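Local structure of thymidylate synthase 1 (Bacillus subtilis, 1BKP) at residues A[6-11]-A[236-241]; A[69-74]-A[192-197]. The protein catalyses the reductive methylation of dUMP to dTMP with 5,10-methylenetetrahydrofolate, giving dihydrofolate as by-product, and works as a homodimer. All coordinates share one frame; numbering follows the deposited sequence.

Overall arrangement
Contact 1 is a thin polar touch at the surface, and contact 2 is a buried helix pair near the middle of the chain. Their centres are 21 Å apart, and their nearest atoms are about 7 Å apart without touching. In sequence, both segments of contact 2 fall between those of contact 1. Tyr7 on helix 3-17 touches Asn188 and Pro189, at the start of helix 188-206, which also carries segment 192-197. Contact 2 is nearer the nucleotide site: the side chain of Gln194 is about 3 Å from that of Asn191, predicted to bind the dUMP shared between the two subunits. The Asn8 side chain is about 11 Å from that of Val222, predicted for the same site.

Contact 1: A[6-11]-A[236-241]; sequences QYNSII and REQFEA
The side-chain amide of Gln238 meets polar partners at both of its atoms. Its OE1 is hydrogen-bonded to NZ of Lys5, and its NE2 lies 3.3 Å from OD1 of Asn8. This second approach is the whole meeting of segments 6-11 and 236-241. It buries just 46 Å² in total, shared equally between the two residues.

The two side chains come from opposite directions. Asn8 points out from helix 3-17, and Gln238 reaches back from the loop between helix 227-235 and strand 243-246. Gln238 is extended beyond CG (chi2 173°), and this brings its NE2 up to the amide oxygen of Asn8; both side chains are needed to span the distance. The backbones stay well apart, with the closest pair of CA atoms, those of Asn8 and Arg236, at 10.5 Å. The amide planes are turned 71° from each other, so the two groups do not stack.

Other bonds tie each segment to its surroundings. The side chain of Asn8 also touches Met234 of helix 227-235, and the hydroxyl of Tyr7 is hydrogen-bonded to the carbonyl of Met184. On the loop side, NH2 of Arg236 is hydrogen-bonded to the carbonyls of Thr59 and Asp270, and the backbone N of Phe239 to OG1 of Thr58.

The contact thus brings the N-terminal helix close to a late loop at the protein surface. No apolar side chains meet across it. Its chemistry is that of two neutral amides. Lys5 lies on the same helix as Asn8, just before segment 6-11. The bond from Gln238 OE1 therefore ties the loop to helix 3-17 itself.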
ATOM      1  N   GLN A   6      -4.016  19.234  -7.926  1.00 14.89           N
ATOM      2  CA  GLN A   6      -3.895  17.803  -8.066  1.00 16.73           C
ATOM      3  C   GLN A   6      -5.206  17.144  -8.021  1.00 16.59           C
ATOM      4  O   GLN A   6      -5.424  16.171  -8.753  1.00 14.62           O
ATOM      5  CB  GLN A   6      -2.958  17.242  -6.968  1.00 17.84           C
ATOM      6  CG  GLN A   6      -1.514  17.713  -7.213  1.00 16.01           C
ATOM      7  CD  GLN A   6      -0.530  16.990  -6.247  1.00 17.83           C
ATOM      8  OE1 GLN A   6      -0.522  15.770  -6.186  1.00 15.14           O
ATOM      9  NE2 GLN A   6       0.197  17.729  -5.472  1.00 21.00           N
ATOM     10  N   TYR A   7      -6.092  17.643  -7.149  1.00 16.64           N
ATOM     11  CA  TYR A   7      -7.431  16.989  -7.038  1.00 17.91           C
ATOM     12  C   TYR A   7      -8.245  17.130  -8.371  1.00 15.64           C
ATOM     13  O   TYR A   7      -8.805  16.155  -8.909  1.00 15.77           O
ATOM     14  CB  TYR A   7      -8.166  17.642  -5.851  1.00 17.35           C
ATOM     15  CG  TYR A   7      -9.585  17.205  -5.665  1.00 15.19           C
ATOM     16  CD1 TYR A   7      -9.854  16.050  -4.962  1.00 14.94           C
ATOM     17  CD2 TYR A   7     -10.632  17.987  -6.092  1.00 14.42           C
ATOM     18  CE1 TYR A   7     -11.156  15.628  -4.651  1.00 14.52           C
ATOM     19  CE2 TYR A   7     -11.959  17.608  -5.785  1.00 10.99           C
ATOM     20  CZ  TYR A   7     -12.228  16.429  -5.075  1.00 17.85           C
ATOM     21  OH  TYR A   7     -13.519  15.959  -4.834  1.00 18.64           O
ATOM     22  N   ASN A   8      -8.217  18.350  -8.917  1.00 13.36           N
ATOM     23  CA  ASN A   8      -8.900  18.669 -10.120  1.00 15.55           C
ATOM     24  C   ASN A   8      -8.379  17.817 -11.264  1.00 20.33           C
ATOM     25  O   ASN A   8      -9.142  17.477 -12.169  1.00 20.90           O
ATOM     26  CB  ASN A   8      -8.721  20.131 -10.480  1.00 20.22           C
ATOM     27  CG  ASN A   8      -9.568  21.124  -9.656  1.00 16.04           C
ATOM     28  OD1 ASN A   8      -9.438  22.347  -9.862  1.00 20.40           O
ATOM     29  ND2 ASN A   8     -10.285  20.668  -8.692  1.00 14.35           N
ATOM     30  N   SER A   9      -7.060  17.525 -11.287  1.00 18.88           N
ATOM     31  CA  SER A   9      -6.467  16.673 -12.352  1.00 19.24           C
ATOM     32  C   SER A   9      -6.993  15.262 -12.259  1.00 17.33           C
ATOM     33  O   SER A   9      -7.348  14.680 -13.286  1.00 16.86           O
ATOM     34  CB  SER A   9      -4.918  16.587 -12.297  1.00 25.68           C
ATOM     35  OG  SER A   9      -4.453  17.877 -12.661  1.00 37.43           O
ATOM     36  N   ILE A  10      -7.055  14.708 -11.054  1.00 15.99           N
ATOM     37  CA  ILE A  10      -7.611  13.356 -10.889  1.00 17.81           C
ATOM     38  C   ILE A  10      -9.061  13.297 -11.267  1.00 19.63           C
ATOM     39  O   ILE A  10      -9.522  12.386 -12.018  1.00 19.75           O
ATOM     40  CB  ILE A  10      -7.417  12.851  -9.467  1.00 17.37           C
ATOM     41  CG1 ILE A  10      -5.867  12.748  -9.226  1.00 24.89           C
ATOM     42  CG2 ILE A  10      -8.133  11.486  -9.232  1.00 14.66           C
ATOM     43  CD1 ILE A  10      -5.456  12.369  -7.804  1.00 20.05           C
ATOM     44  N   ILE A  11      -9.808  14.297 -10.831  1.00 18.98           N
ATOM     45  CA  ILE A  11     -11.270  14.268 -11.140  1.00 18.39           C
ATOM     46  C   ILE A  11     -11.500  14.309 -12.665  1.00 16.16           C
ATOM     47  O   ILE A  11     -12.347  13.606 -13.181  1.00 17.86           O
ATOM     48  CB  ILE A  11     -12.004  15.516 -10.414  1.00 21.67           C
ATOM     49  CG1 ILE A  11     -11.892  15.412  -8.864  1.00 14.46           C
ATOM     50  CG2 ILE A  11     -13.472  15.635 -10.960  1.00 25.03           C
ATOM     51  CD1 ILE A  11     -12.610  14.200  -8.290  1.00 16.11           C
ATOM     52  N   ARG A 236     -14.047  26.782 -10.477  1.00 17.01           N
ATOM     53  CA  ARG A 236     -13.983  27.829  -9.458  1.00 18.77           C
ATOM     54  C   ARG A 236     -12.619  28.436  -9.189  1.00 23.14           C
ATOM     55  O   ARG A 236     -11.550  27.860  -9.498  1.00 22.47           O
ATOM     56  CB  ARG A 236     -14.579  27.259  -8.159  1.00 18.15           C
ATOM     57  CG  ARG A 236     -15.888  27.858  -7.862  1.00 34.72           C
ATOM     58  CD  ARG A 236     -16.990  26.918  -7.549  1.00 24.08           C
ATOM     59  NE  ARG A 236     -17.142  26.571  -6.182  1.00 28.43           N
ATOM     60  CZ  ARG A 236     -18.246  26.456  -5.401  1.00 29.84           C
ATOM     61  NH1 ARG A 236     -19.554  26.700  -5.670  1.00 25.34           N
ATOM     62  NH2 ARG A 236     -17.992  25.799  -4.282  1.00 28.82           N
ATOM     63  N   GLU A 237     -12.638  29.639  -8.643  1.00 24.95           N
ATOM     64  CA  GLU A 237     -11.418  30.320  -8.283  1.00 26.19           C
ATOM     65  C   GLU A 237     -10.697  29.518  -7.181  1.00 23.57           C
ATOM     66  O   GLU A 237     -11.371  28.864  -6.368  1.00 23.32           O
ATOM     67  CB  GLU A 237     -11.842  31.729  -7.800  1.00 32.62           C
ATOM     68  CG  GLU A 237     -10.788  32.767  -7.615  1.00 64.69           C
ATOM     69  CD  GLU A 237     -11.354  34.180  -7.790  1.00 65.80           C
ATOM     70  OE1 GLU A 237     -12.357  34.498  -7.119  1.00 66.49           O
ATOM     71  OE2 GLU A 237     -10.807  34.949  -8.620  1.00 41.22           O
ATOM     72  N   GLN A 238      -9.358  29.514  -7.171  1.00 21.90           N
ATOM     73  CA  GLN A 238      -8.562  28.813  -6.125  1.00 24.40           C
ATOM     74  C   GLN A 238      -7.837  29.929  -5.269  1.00 26.72           C
ATOM     75  O   GLN A 238      -7.228  30.841  -5.824  1.00 28.24           O
ATOM     76  CB  GLN A 238      -7.515  27.868  -6.744  1.00 20.86           C
ATOM     77  CG  GLN A 238      -8.168  26.765  -7.611  1.00 21.56           C
ATOM     78  CD  GLN A 238      -7.195  25.933  -8.373  1.00 18.17           C
ATOM     79  OE1 GLN A 238      -6.002  25.987  -8.161  1.00 22.43           O
ATOM     80  NE2 GLN A 238      -7.705  25.148  -9.300  1.00 23.47           N
ATOM     81  N   PHE A 239      -7.831  29.770  -3.951  1.00 25.19           N
ATOM     82  CA  PHE A 239      -7.243  30.713  -3.028  1.00 25.42           C
ATOM     83  C   PHE A 239      -5.970  30.125  -2.473  1.00 25.79           C
ATOM     84  O   PHE A 239      -5.634  28.976  -2.760  1.00 28.21           O
ATOM     85  CB  PHE A 239      -8.233  30.958  -1.927  1.00 26.99           C
ATOM     86  CG  PHE A 239      -9.490  31.682  -2.430  1.00 30.71           C
ATOM     87  CD1 PHE A 239      -9.363  32.837  -3.231  1.00 33.05           C
ATOM     88  CD2 PHE A 239     -10.746  31.114  -2.287  1.00 31.26           C
ATOM     89  CE1 PHE A 239     -10.466  33.390  -3.889  1.00 33.51           C
ATOM     90  CE2 PHE A 239     -11.858  31.663  -2.935  1.00 32.56           C
ATOM     91  CZ  PHE A 239     -11.691  32.801  -3.736  1.00 33.55           C
ATOM     92  N   GLU A 240      -5.217  30.923  -1.741  1.00 22.41           N
ATOM     93  CA  GLU A 240      -3.986  30.433  -1.130  1.00 21.33           C
ATOM     94  C   GLU A 240      -4.383  29.552   0.030  1.00 20.99           C
ATOM     95  O   GLU A 240      -5.428  29.763   0.652  1.00 20.55           O
ATOM     96  CB  GLU A 240      -3.149  31.617  -0.582  1.00 26.87           C
ATOM     97  CG  GLU A 240      -2.690  32.577  -1.644  1.00 48.64           C
ATOM     98  CD  GLU A 240      -1.405  33.280  -1.247  1.00 85.40           C
ATOM     99  OE1 GLU A 240      -1.122  33.357  -0.026  1.00 90.62           O
ATOM    100  OE2 GLU A 240      -0.672  33.740  -2.156  1.00100.00           O
ATOM    101  N   ALA A 241      -3.508  28.628   0.399  1.00 18.90           N
ATOM    102  CA  ALA A 241      -3.849  27.748   1.439  1.00 18.97           C
ATOM    103  C   ALA A 241      -3.820  28.466   2.800  1.00 20.26           C
ATOM    104  O   ALA A 241      -3.014  29.391   2.999  1.00 20.62           O
ATOM    105  CB  ALA A 241      -2.949  26.560   1.439  1.00 19.01           C
TER

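Contact 2: A[69-74]-A[192-197]; sequences KELLWI and VFQYNV
Leu71 and Gln194 carry most of this helix-helix contact in the thymidylate synthase fold. Helix 64-75 packs on helix 188-206, the long helix whose residues 192-197 are all buried; of these, Val192, Tyr195 and Asn196 touch strand 209-223. The axes of the two short segments approach to 10.0 Å and cross at -55°. The backbones come nearest at these same two residues, with their CA atoms 6.6 Å apart.

Leu71 has the larger buried area. Its CG lies anti to the backbone N (chi1 -175°), and this sends both methyl groups at the facing helix. CD1 rests 3.8 Å from CG of Gln194, so that the leucine packs on the aliphatic part of the glutamine. CD2 sits 3.7 Å from the backbone O of Gln194. Leu198 and Met201 of the same helix also touch Leu71.

The far end of Gln194 meets Glu70. The two chains cross at about a right angle, and the carboxylate and amide planes are 47° apart. OE2 of Glu70 is 2.8 Å from the atom modelled as OE1 of Gln194. The amide is probably turned over in the model; with it turned back, this pair may be a hydrogen bond. The other carboxylate oxygen, OE1 of Glu70, is hydrogen-bonded to NE1 of Trp93.

An alanine in place of Gln194 would remove CG and the amide, which would probably open a gap beside Leu71 CD1 and leave Glu70 OE2 without its polar neighbour on this helix. The side chain of Gln194 also adjoins Asn191, which is predicted to bind the dUMP shared between the two subunits.

One helical turn past Gln194, Val197 adds a looser apolar touch, its CG1 lying 4.4 Å from CD2 of Leu71.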
ATOM      1  N   LYS A  69     -11.272  15.597  14.749  1.00 14.43           N
ATOM      2  CA  LYS A  69     -11.924  14.792  15.812  1.00 13.83           C
ATOM      3  C   LYS A  69     -11.871  13.289  15.573  1.00 13.48           C
ATOM      4  O   LYS A  69     -11.575  12.520  16.548  1.00 14.86           O
ATOM      5  CB  LYS A  69     -13.363  15.266  16.120  1.00 15.58           C
ATOM      6  CG  LYS A  69     -13.420  16.618  16.824  1.00 15.72           C
ATOM      7  CD  LYS A  69     -14.854  17.124  16.772  1.00 17.59           C
ATOM      8  CE  LYS A  69     -15.002  18.405  17.561  1.00 32.61           C
ATOM      9  NZ  LYS A  69     -16.372  18.958  17.386  1.00 44.18           N
ATOM     10  N   GLU A  70     -12.218  12.865  14.332  1.00 11.78           N
ATOM     11  CA  GLU A  70     -12.204  11.439  13.961  1.00 11.98           C
ATOM     12  C   GLU A  70     -10.772  10.953  14.026  1.00 11.04           C
ATOM     13  O   GLU A  70     -10.528   9.876  14.535  1.00 12.48           O
ATOM     14  CB  GLU A  70     -12.732  11.255  12.553  1.00 11.95           C
ATOM     15  CG  GLU A  70     -12.807   9.846  12.117  1.00 14.56           C
ATOM     16  CD  GLU A  70     -13.153   9.811  10.652  1.00 19.84           C
ATOM     17  OE1 GLU A  70     -14.337  10.039  10.343  1.00 36.83           O
ATOM     18  OE2 GLU A  70     -12.231   9.791   9.831  1.00 21.01           O
ATOM     19  N   LEU A  71      -9.818  11.758  13.566  1.00 11.73           N
ATOM     20  CA  LEU A  71      -8.385  11.331  13.704  1.00 13.37           C
ATOM     21  C   LEU A  71      -8.021  11.032  15.162  1.00 13.93           C
ATOM     22  O   LEU A  71      -7.442  10.001  15.466  1.00 15.06           O
ATOM     23  CB  LEU A  71      -7.473  12.419  13.140  1.00 13.03           C
ATOM     24  CG  LEU A  71      -5.982  12.011  13.129  1.00 17.03           C
ATOM     25  CD1 LEU A  71      -5.725  11.012  11.978  1.00 15.71           C
ATOM     26  CD2 LEU A  71      -5.139  13.262  13.008  1.00 19.54           C
ATOM     27  N   LEU A  72      -8.402  11.909  16.113  1.00 15.31           N
ATOM     28  CA  LEU A  72      -8.047  11.683  17.534  1.00 15.75           C
ATOM     29  C   LEU A  72      -8.722  10.448  18.137  1.00 14.22           C
ATOM     30  O   LEU A  72      -8.117   9.704  18.893  1.00 14.41           O
ATOM     31  CB  LEU A  72      -8.395  12.919  18.384  1.00 16.60           C
ATOM     32  CG  LEU A  72      -7.643  14.205  17.952  1.00 17.62           C
ATOM     33  CD1 LEU A  72      -8.264  15.495  18.695  1.00 19.42           C
ATOM     34  CD2 LEU A  72      -6.156  14.012  18.354  1.00 21.02           C
ATOM     35  N   TRP A  73      -9.957  10.202  17.727  1.00 14.03           N
ATOM     36  CA  TRP A  73     -10.746   9.080  18.212  1.00 13.40           C
ATOM     37  C   TRP A  73      -9.981   7.788  17.765  1.00 12.97           C
ATOM     38  O   TRP A  73      -9.888   6.807  18.509  1.00 13.59           O
ATOM     39  CB  TRP A  73     -12.124   9.119  17.503  1.00 13.07           C
ATOM     40  CG  TRP A  73     -13.031   7.974  17.772  1.00 13.73           C
ATOM     41  CD1 TRP A  73     -13.420   7.510  18.983  1.00 13.53           C
ATOM     42  CD2 TRP A  73     -13.691   7.141  16.798  1.00 15.48           C
ATOM     43  NE1 TRP A  73     -14.285   6.433  18.843  1.00 12.74           N
ATOM     44  CE2 TRP A  73     -14.484   6.212  17.508  1.00 14.78           C
ATOM     45  CE3 TRP A  73     -13.702   7.105  15.409  1.00 16.83           C
ATOM     46  CZ2 TRP A  73     -15.269   5.267  16.868  1.00 17.54           C
ATOM     47  CZ3 TRP A  73     -14.502   6.141  14.758  1.00 16.30           C
ATOM     48  CH2 TRP A  73     -15.256   5.263  15.470  1.00 17.04           C
ATOM     49  N   ILE A  74      -9.621   7.705  16.480  1.00 13.07           N
ATOM     50  CA  ILE A  74      -8.901   6.521  15.995  1.00 13.00           C
ATOM     51  C   ILE A  74      -7.429   6.358  16.528  1.00 13.07           C
ATOM     52  O   ILE A  74      -7.032   5.252  17.055  1.00 13.60           O
ATOM     53  CB  ILE A  74      -8.830   6.546  14.433  1.00 12.62           C
ATOM     54  CG1 ILE A  74     -10.282   6.534  13.800  1.00 14.87           C
ATOM     55  CG2 ILE A  74      -8.059   5.275  13.869  1.00  8.31           C
ATOM     56  CD1 ILE A  74     -10.178   7.073  12.253  1.00 13.55           C
ATOM     57  N   VAL A 192      -7.430  13.310   2.983  1.00 11.62           N
ATOM     58  CA  VAL A 192      -6.123  13.826   2.606  1.00 12.34           C
ATOM     59  C   VAL A 192      -5.722  14.866   3.691  1.00 15.84           C
ATOM     60  O   VAL A 192      -4.578  14.818   4.209  1.00 15.38           O
ATOM     61  CB  VAL A 192      -6.184  14.469   1.278  1.00 12.64           C
ATOM     62  CG1 VAL A 192      -4.909  15.261   0.948  1.00 12.82           C
ATOM     63  CG2 VAL A 192      -6.309  13.397   0.192  1.00 13.34           C
ATOM     64  N   PHE A 193      -6.664  15.743   4.061  1.00 14.51           N
ATOM     65  CA  PHE A 193      -6.334  16.745   5.128  1.00 12.91           C
ATOM     66  C   PHE A 193      -6.024  16.067   6.465  1.00 10.28           C
ATOM     67  O   PHE A 193      -5.008  16.311   7.071  1.00 12.93           O
ATOM     68  CB  PHE A 193      -7.528  17.711   5.307  1.00 14.12           C
ATOM     69  CG  PHE A 193      -7.345  18.672   6.489  1.00 15.31           C
ATOM     70  CD1 PHE A 193      -6.435  19.703   6.413  1.00 16.64           C
ATOM     71  CD2 PHE A 193      -8.075  18.510   7.677  1.00 16.36           C
ATOM     72  CE1 PHE A 193      -6.254  20.603   7.526  1.00 16.64           C
ATOM     73  CE2 PHE A 193      -7.908  19.374   8.779  1.00 15.94           C
ATOM     74  CZ  PHE A 193      -7.018  20.407   8.711  1.00 15.63           C
ATOM     75  N   GLN A 194      -6.839  15.083   6.831  1.00  9.35           N
ATOM     76  CA  GLN A 194      -6.773  14.419   8.111  1.00 10.72           C
ATOM     77  C   GLN A 194      -5.424  13.728   8.341  1.00 14.59           C
ATOM     78  O   GLN A 194      -4.841  13.908   9.410  1.00 12.43           O
ATOM     79  CB  GLN A 194      -7.918  13.429   8.143  1.00 10.42           C
ATOM     80  CG  GLN A 194      -7.848  12.269   9.048  1.00 14.98           C
ATOM     81  CD  GLN A 194      -9.135  11.394   8.920  1.00 27.80           C
ATOM     82  OE1 GLN A 194     -10.038  11.455   9.774  1.00 24.02           O
ATOM     83  NE2 GLN A 194      -9.229  10.658   7.858  1.00 21.42           N
ATOM     84  N   TYR A 195      -4.888  13.056   7.335  1.00 14.53           N
ATOM     85  CA  TYR A 195      -3.593  12.375   7.529  1.00 12.93           C
ATOM     86  C   TYR A 195      -2.401  13.316   7.536  1.00 11.01           C
ATOM     87  O   TYR A 195      -1.337  13.005   8.165  1.00 13.90           O
ATOM     88  CB  TYR A 195      -3.435  11.104   6.614  1.00 10.98           C
ATOM     89  CG  TYR A 195      -4.063   9.932   7.306  1.00 11.20           C
ATOM     90  CD1 TYR A 195      -5.483   9.727   7.273  1.00 10.93           C
ATOM     91  CD2 TYR A 195      -3.260   9.026   8.059  1.00 10.57           C
ATOM     92  CE1 TYR A 195      -6.081   8.658   7.959  1.00  9.19           C
ATOM     93  CE2 TYR A 195      -3.823   7.969   8.767  1.00  9.99           C
ATOM     94  CZ  TYR A 195      -5.252   7.799   8.700  1.00 11.47           C
ATOM     95  OH  TYR A 195      -5.776   6.759   9.437  1.00 15.30           O
ATOM     96  N   ASN A 196      -2.536  14.474   6.866  1.00 10.86           N
ATOM     97  CA  ASN A 196      -1.441  15.443   6.938  1.00 12.55           C
ATOM     98  C   ASN A 196      -1.383  16.033   8.382  1.00 14.77           C
ATOM     99  O   ASN A 196      -0.281  16.278   8.973  1.00 15.33           O
ATOM    100  CB  ASN A 196      -1.664  16.563   5.899  1.00 11.54           C
ATOM    101  CG  ASN A 196      -0.474  17.476   5.816  1.00 24.15           C
ATOM    102  OD1 ASN A 196      -0.519  18.504   6.389  1.00 21.67           O
ATOM    103  ND2 ASN A 196       0.664  17.014   5.223  1.00 16.61           N
ATOM    104  N   VAL A 197      -2.555  16.214   8.995  1.00 14.82           N
ATOM    105  CA  VAL A 197      -2.560  16.688  10.402  1.00 14.52           C
ATOM    106  C   VAL A 197      -1.817  15.643  11.297  1.00 16.81           C
ATOM    107  O   VAL A 197      -0.934  15.989  12.067  1.00 15.37           O
ATOM    108  CB  VAL A 197      -4.023  16.948  10.928  1.00 12.65           C
ATOM    109  CG1 VAL A 197      -3.968  17.435  12.402  1.00 13.47           C
ATOM    110  CG2 VAL A 197      -4.589  18.042  10.074  1.00 10.58           C
TER